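Local coordinates for protein tyrosine recombinase XerH (Helicobacter pylori, PDB 5JK0) that cuts and rejoins DNA as a site-specific tyrosine recombinase and takes part in chromosome segregation, at residues Ala199-Met213 and Val247-Trp261. Numbering follows the deposited sequence.
Sequences ARNRLLIKIIVFTGM and VMLKAFHIESLLKEW. With nucleotides of chain H.
Arg200 runs alongside the indole of Trp261, and its CB sits 3.6 Å from the centroid of the six-membered ring, a CH-pi contact over one face. With CG anti to the backbone N, the methylenes follow that face as far as CD; the chain bends at chi3, and the guanidinium plane stands 59° from the indole. Asn201 OD1 and phosphate oxygen OP2 of DG4 of chain H lie at the guanidinium edge, in its plane: OD1 takes NE at 3.0 Å, OP2 takes NH2 at 2.7 Å, and NH1 adds a weak bond to OP2 and also bonds Cys277 O. The indole and Asn201 thus probably steady an arginine that contacts the DNA backbone.

Leu203 forks: CD1 packs on Ile254 CB, while CD2 reaches Trp261 CD1 and Leu258 CD1. Leu257 crosses Arg202 at about a right angle, its CD2 over a guanidinium face and 3.3 Å from NH1, and sets CD1 against Lys206 CD; the charged ends of Arg202 and Lys206 go on to Asp189. The rings of Phe210 and His253 stack face to face, centroids 4.1 Å apart and planes within 2° of parallel, with Phe252 on the opposite face of the imidazole. Buried ND1 of His253 has no polar partner. Leu249 CD1 lies 3.6 Å from Phe210 CB. Met213 CE touches Val247 CG2, and the Met213 side chain lies about 5 Å from those of Arg214 and Arg313, predicted active-site residues.

Helix 198-211 therefore packs against strand 244-250, an outer strand of the three-stranded antiparallel sheet, and helix 255-264, whose short segment runs at 140° to it. Helices 178-190 and 286-300 pack on its other sides, and Trp360 of a second subunit meets the Phe210 ring edge-to-face and donates from NE1 to Phe210 O.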
# COMPACT_ATOMS: atom_id res chain seq x y z
N ALA D 199 30.25 -29.16 -27.37
CA ALA D 199 31.27 -28.73 -26.43
C ALA D 199 31.02 -27.30 -25.95
O ALA D 199 31.10 -27.01 -24.75
CB ALA D 199 32.65 -28.84 -27.05
N ARG D 200 30.70 -26.42 -26.89
CA ARG D 200 30.48 -25.01 -26.58
C ARG D 200 29.24 -24.79 -25.71
O ARG D 200 29.30 -24.08 -24.71
CB ARG D 200 30.34 -24.21 -27.88
CG ARG D 200 30.07 -22.73 -27.67
CD ARG D 200 29.65 -22.07 -28.98
NE ARG D 200 28.39 -22.63 -29.47
CZ ARG D 200 27.89 -22.39 -30.68
NH1 ARG D 200 28.54 -21.60 -31.53
NH2 ARG D 200 26.74 -22.94 -31.04
N ASN D 201 28.14 -25.42 -26.10
CA ASN D 201 26.87 -25.22 -25.41
C ASN D 201 26.84 -25.82 -24.01
O ASN D 201 26.29 -25.23 -23.09
CB ASN D 201 25.72 -25.79 -26.24
CG ASN D 201 25.51 -25.03 -27.54
OD1 ASN D 201 26.36 -24.24 -27.95
ND2 ASN D 201 24.39 -25.28 -28.20
N ARG D 202 27.44 -27.00 -23.86
CA ARG D 202 27.49 -27.64 -22.55
C ARG D 202 28.30 -26.80 -21.56
O ARG D 202 27.89 -26.60 -20.43
CB ARG D 202 28.09 -29.05 -22.65
CG ARG D 202 27.14 -30.08 -23.22
CD ARG D 202 27.56 -31.49 -22.82
NE ARG D 202 28.91 -31.80 -23.29
CZ ARG D 202 29.61 -32.86 -22.88
NH1 ARG D 202 30.82 -33.07 -23.36
NH2 ARG D 202 29.09 -33.69 -21.99
N LEU D 203 29.45 -26.30 -22.01
CA LEU D 203 30.30 -25.47 -21.18
C LEU D 203 29.60 -24.17 -20.80
O LEU D 203 29.71 -23.71 -19.66
CB LEU D 203 31.63 -25.17 -21.89
CG LEU D 203 32.61 -24.27 -21.14
CD1 LEU D 203 33.00 -24.87 -19.80
CD2 LEU D 203 33.84 -24.00 -21.99
N LEU D 204 28.89 -23.58 -21.75
CA LEU D 204 28.19 -22.32 -21.54
C LEU D 204 27.11 -22.43 -20.47
O LEU D 204 27.03 -21.61 -19.56
CB LEU D 204 27.58 -21.82 -22.85
CG LEU D 204 26.71 -20.56 -22.77
CD1 LEU D 204 27.50 -19.39 -22.22
CD2 LEU D 204 26.13 -20.22 -24.13
N ILE D 205 26.28 -23.46 -20.59
CA ILE D 205 25.15 -23.65 -19.68
C ILE D 205 25.60 -24.06 -18.28
O ILE D 205 25.05 -23.58 -17.29
CB ILE D 205 24.16 -24.70 -20.24
CG1 ILE D 205 23.60 -24.23 -21.59
CG2 ILE D 205 23.02 -24.95 -19.26
CD1 ILE D 205 22.55 -25.15 -22.17
N LYS D 206 26.60 -24.92 -18.20
CA LYS D 206 27.08 -25.40 -16.91
C LYS D 206 27.68 -24.28 -16.06
O LYS D 206 27.47 -24.24 -14.84
CB LYS D 206 28.11 -26.52 -17.09
CG LYS D 206 27.50 -27.83 -17.52
CD LYS D 206 28.42 -29.01 -17.25
CE LYS D 206 27.77 -30.31 -17.69
NZ LYS D 206 28.17 -31.47 -16.85
N ILE D 207 28.42 -23.37 -16.69
CA ILE D 207 29.01 -22.24 -15.98
C ILE D 207 27.91 -21.36 -15.37
O ILE D 207 28.05 -20.86 -14.25
CB ILE D 207 29.91 -21.40 -16.90
CG1 ILE D 207 31.15 -22.20 -17.30
CG2 ILE D 207 30.33 -20.10 -16.22
CD1 ILE D 207 32.09 -21.45 -18.22
N ILE D 208 26.82 -21.20 -16.10
CA ILE D 208 25.67 -20.43 -15.62
C ILE D 208 25.02 -21.10 -14.41
O ILE D 208 24.70 -20.43 -13.42
CB ILE D 208 24.61 -20.25 -16.73
CG1 ILE D 208 25.17 -19.38 -17.86
CG2 ILE D 208 23.34 -19.62 -16.17
CD1 ILE D 208 24.17 -19.08 -18.95
N VAL D 209 24.85 -22.41 -14.48
CA VAL D 209 24.21 -23.17 -13.40
C VAL D 209 25.00 -23.07 -12.10
O VAL D 209 24.42 -22.83 -11.03
CB VAL D 209 24.05 -24.66 -13.78
CG1 VAL D 209 23.52 -25.45 -12.59
CG2 VAL D 209 23.13 -24.81 -14.98
N PHE D 210 26.31 -23.24 -12.18
CA PHE D 210 27.15 -23.30 -10.98
C PHE D 210 27.48 -21.93 -10.39
O PHE D 210 27.70 -21.81 -9.19
CB PHE D 210 28.45 -24.05 -11.29
CG PHE D 210 28.26 -25.52 -11.52
CD1 PHE D 210 27.71 -26.32 -10.53
CD2 PHE D 210 28.66 -26.11 -12.71
CE1 PHE D 210 27.54 -27.68 -10.74
CE2 PHE D 210 28.50 -27.47 -12.91
CZ PHE D 210 27.94 -28.25 -11.93
N THR D 211 27.52 -20.90 -11.23
CA THR D 211 27.87 -19.56 -10.76
C THR D 211 26.65 -18.67 -10.58
O THR D 211 26.63 -17.80 -9.71
CB THR D 211 28.86 -18.86 -11.72
OG1 THR D 211 28.26 -18.75 -13.02
CG2 THR D 211 30.15 -19.66 -11.82
N GLY D 212 25.64 -18.88 -11.41
CA GLY D 212 24.42 -18.10 -11.32
C GLY D 212 24.54 -16.72 -11.95
O GLY D 212 23.75 -15.83 -11.65
N MET D 213 25.54 -16.55 -12.81
CA MET D 213 25.73 -15.28 -13.50
C MET D 213 24.64 -15.07 -14.55
O MET D 213 24.04 -16.04 -15.02
CB MET D 213 27.12 -15.21 -14.14
CG MET D 213 27.33 -16.16 -15.31
SD MET D 213 28.95 -15.97 -16.08
CE MET D 213 30.03 -16.47 -14.75
N VAL D 247 33.55 -14.23 -9.51
CA VAL D 247 32.86 -15.43 -9.06
C VAL D 247 33.86 -16.58 -9.02
O VAL D 247 34.83 -16.60 -9.78
CB VAL D 247 31.67 -15.79 -9.97
CG1 VAL D 247 30.58 -14.73 -9.87
CG2 VAL D 247 32.13 -15.97 -11.41
N MET D 248 33.62 -17.54 -8.13
CA MET D 248 34.50 -18.70 -8.02
C MET D 248 33.76 -19.98 -8.38
O MET D 248 32.56 -20.11 -8.15
CB MET D 248 35.08 -18.79 -6.61
CG MET D 248 35.99 -17.63 -6.24
SD MET D 248 36.77 -17.83 -4.62
CE MET D 248 37.79 -19.27 -4.91
N LEU D 249 34.50 -20.93 -8.94
CA LEU D 249 33.93 -22.19 -9.39
C LEU D 249 34.97 -23.31 -9.32
O LEU D 249 36.09 -23.15 -9.81
CB LEU D 249 33.38 -22.05 -10.81
CG LEU D 249 32.97 -23.33 -11.55
CD1 LEU D 249 31.96 -24.12 -10.75
CD2 LEU D 249 32.40 -22.98 -12.92
N LYS D 250 34.59 -24.42 -8.71
CA LYS D 250 35.49 -25.57 -8.59
C LYS D 250 35.92 -26.07 -9.97
O LYS D 250 35.11 -26.16 -10.89
CB LYS D 250 34.82 -26.70 -7.80
CG LYS D 250 34.64 -26.38 -6.32
CD LYS D 250 34.09 -27.57 -5.56
CE LYS D 250 34.06 -27.30 -4.06
NZ LYS D 250 33.55 -28.48 -3.29
N ALA D 251 37.20 -26.39 -10.09
CA ALA D 251 37.81 -26.70 -11.38
C ALA D 251 37.22 -27.93 -12.06
O ALA D 251 36.97 -27.91 -13.26
CB ALA D 251 39.32 -26.87 -11.21
N PHE D 252 37.00 -28.99 -11.29
CA PHE D 252 36.59 -30.28 -11.86
C PHE D 252 35.22 -30.24 -12.54
O PHE D 252 34.83 -31.19 -13.21
CB PHE D 252 36.60 -31.36 -10.78
CG PHE D 252 35.50 -31.23 -9.77
CD1 PHE D 252 35.63 -30.37 -8.69
CD2 PHE D 252 34.34 -31.98 -9.89
CE1 PHE D 252 34.61 -30.25 -7.76
CE2 PHE D 252 33.32 -31.86 -8.97
CZ PHE D 252 33.46 -30.99 -7.90
N HIS D 253 34.49 -29.14 -12.36
CA HIS D 253 33.16 -29.00 -12.94
C HIS D 253 33.21 -28.68 -14.43
O HIS D 253 32.30 -29.06 -15.18
CB HIS D 253 32.37 -27.92 -12.20
CG HIS D 253 31.77 -28.38 -10.91
ND1 HIS D 253 31.53 -27.53 -9.85
CD2 HIS D 253 31.35 -29.61 -10.51
CE1 HIS D 253 30.99 -28.21 -8.86
NE2 HIS D 253 30.87 -29.47 -9.23
N ILE D 254 34.25 -27.97 -14.87
CA ILE D 254 34.32 -27.51 -16.26
C ILE D 254 35.69 -27.70 -16.91
O ILE D 254 35.87 -27.37 -18.08
CB ILE D 254 33.95 -26.01 -16.37
CG1 ILE D 254 34.88 -25.17 -15.49
CG2 ILE D 254 32.49 -25.78 -16.01
CD1 ILE D 254 34.72 -23.68 -15.68
N GLU D 255 36.66 -28.21 -16.15
CA GLU D 255 38.04 -28.30 -16.63
C GLU D 255 38.16 -29.20 -17.86
O GLU D 255 38.98 -28.96 -18.74
CB GLU D 255 38.96 -28.81 -15.52
CG GLU D 255 40.44 -28.62 -15.81
CD GLU D 255 41.31 -28.91 -14.60
OE1 GLU D 255 40.77 -29.39 -13.58
OE2 GLU D 255 42.53 -28.65 -14.67
N SER D 256 37.33 -30.24 -17.92
CA SER D 256 37.33 -31.15 -19.06
C SER D 256 36.71 -30.50 -20.29
O SER D 256 37.24 -30.59 -21.39
CB SER D 256 36.59 -32.44 -18.72
OG SER D 256 36.58 -33.33 -19.83
N LEU D 257 35.57 -29.84 -20.08
CA LEU D 257 34.86 -29.18 -21.17
C LEU D 257 35.63 -27.99 -21.73
O LEU D 257 35.70 -27.80 -22.94
CB LEU D 257 33.48 -28.71 -20.69
CG LEU D 257 32.40 -29.79 -20.55
CD1 LEU D 257 31.14 -29.20 -19.92
CD2 LEU D 257 32.09 -30.40 -21.90
N LEU D 258 36.22 -27.20 -20.84
CA LEU D 258 36.95 -26.00 -21.23
C LEU D 258 38.14 -26.34 -22.13
O LEU D 258 38.39 -25.65 -23.12
CB LEU D 258 37.43 -25.23 -20.00
CG LEU D 258 38.17 -23.92 -20.27
CD1 LEU D 258 37.29 -22.95 -21.04
CD2 LEU D 258 38.64 -23.29 -18.96
N LYS D 259 38.85 -27.41 -21.79
CA LYS D 259 39.99 -27.85 -22.59
C LYS D 259 39.53 -28.32 -23.97
O LYS D 259 40.17 -28.02 -24.97
CB LYS D 259 40.74 -28.97 -21.87
N GLU D 260 38.42 -29.04 -24.00
CA GLU D 260 37.89 -29.58 -25.25
C GLU D 260 37.35 -28.48 -26.16
O GLU D 260 37.54 -28.52 -27.37
CB GLU D 260 36.78 -30.60 -24.95
CG GLU D 260 36.19 -31.25 -26.19
CD GLU D 260 35.08 -32.23 -25.86
OE1 GLU D 260 34.74 -32.37 -24.67
OE2 GLU D 260 34.55 -32.86 -26.80
N TRP D 261 36.68 -27.50 -25.57
CA TRP D 261 36.08 -26.41 -26.34
C TRP D 261 37.13 -25.48 -26.94
O TRP D 261 37.01 -25.05 -28.09
CB TRP D 261 35.10 -25.62 -25.47
CG TRP D 261 34.77 -24.26 -26.02
CD1 TRP D 261 34.91 -23.06 -25.38
CD2 TRP D 261 34.25 -23.96 -27.32
NE1 TRP D 261 34.50 -22.04 -26.20
CE2 TRP D 261 34.09 -22.56 -27.40
CE3 TRP D 261 33.90 -24.74 -28.43
CZ2 TRP D 261 33.61 -21.92 -28.54
CZ3 TRP D 261 33.41 -24.10 -29.56
CH2 TRP D 261 33.27 -22.71 -29.61
P DG H 4 25.49 -21.04 -34.30
OP1 DG H 4 26.20 -19.86 -34.84
OP2 DG H 4 26.23 -22.04 -33.50
O5' DG H 4 24.23 -20.55 -33.44
C5' DG H 4 23.94 -19.16 -33.30
C4' DG H 4 23.27 -18.61 -34.55
O4' DG H 4 22.22 -19.51 -34.98
C3' DG H 4 22.56 -17.28 -34.36
O3' DG H 4 23.49 -16.21 -34.50
C2' DG H 4 21.54 -17.29 -35.49
C1' DG H 4 21.23 -18.78 -35.68
N9 DG H 4 19.91 -19.18 -35.18
C8 DG H 4 19.64 -20.18 -34.27
N7 DG H 4 18.37 -20.32 -34.02
C5 DG H 4 17.76 -19.35 -34.81
C6 DG H 4 16.39 -19.03 -34.95
O6 DG H 4 15.41 -19.54 -34.39
N1 DG H 4 16.19 -17.98 -35.85
C2 DG H 4 17.20 -17.33 -36.53
N2 DG H 4 16.82 -16.35 -37.36
N3 DG H 4 18.49 -17.63 -36.41
C4 DG H 4 18.69 -18.64 -35.53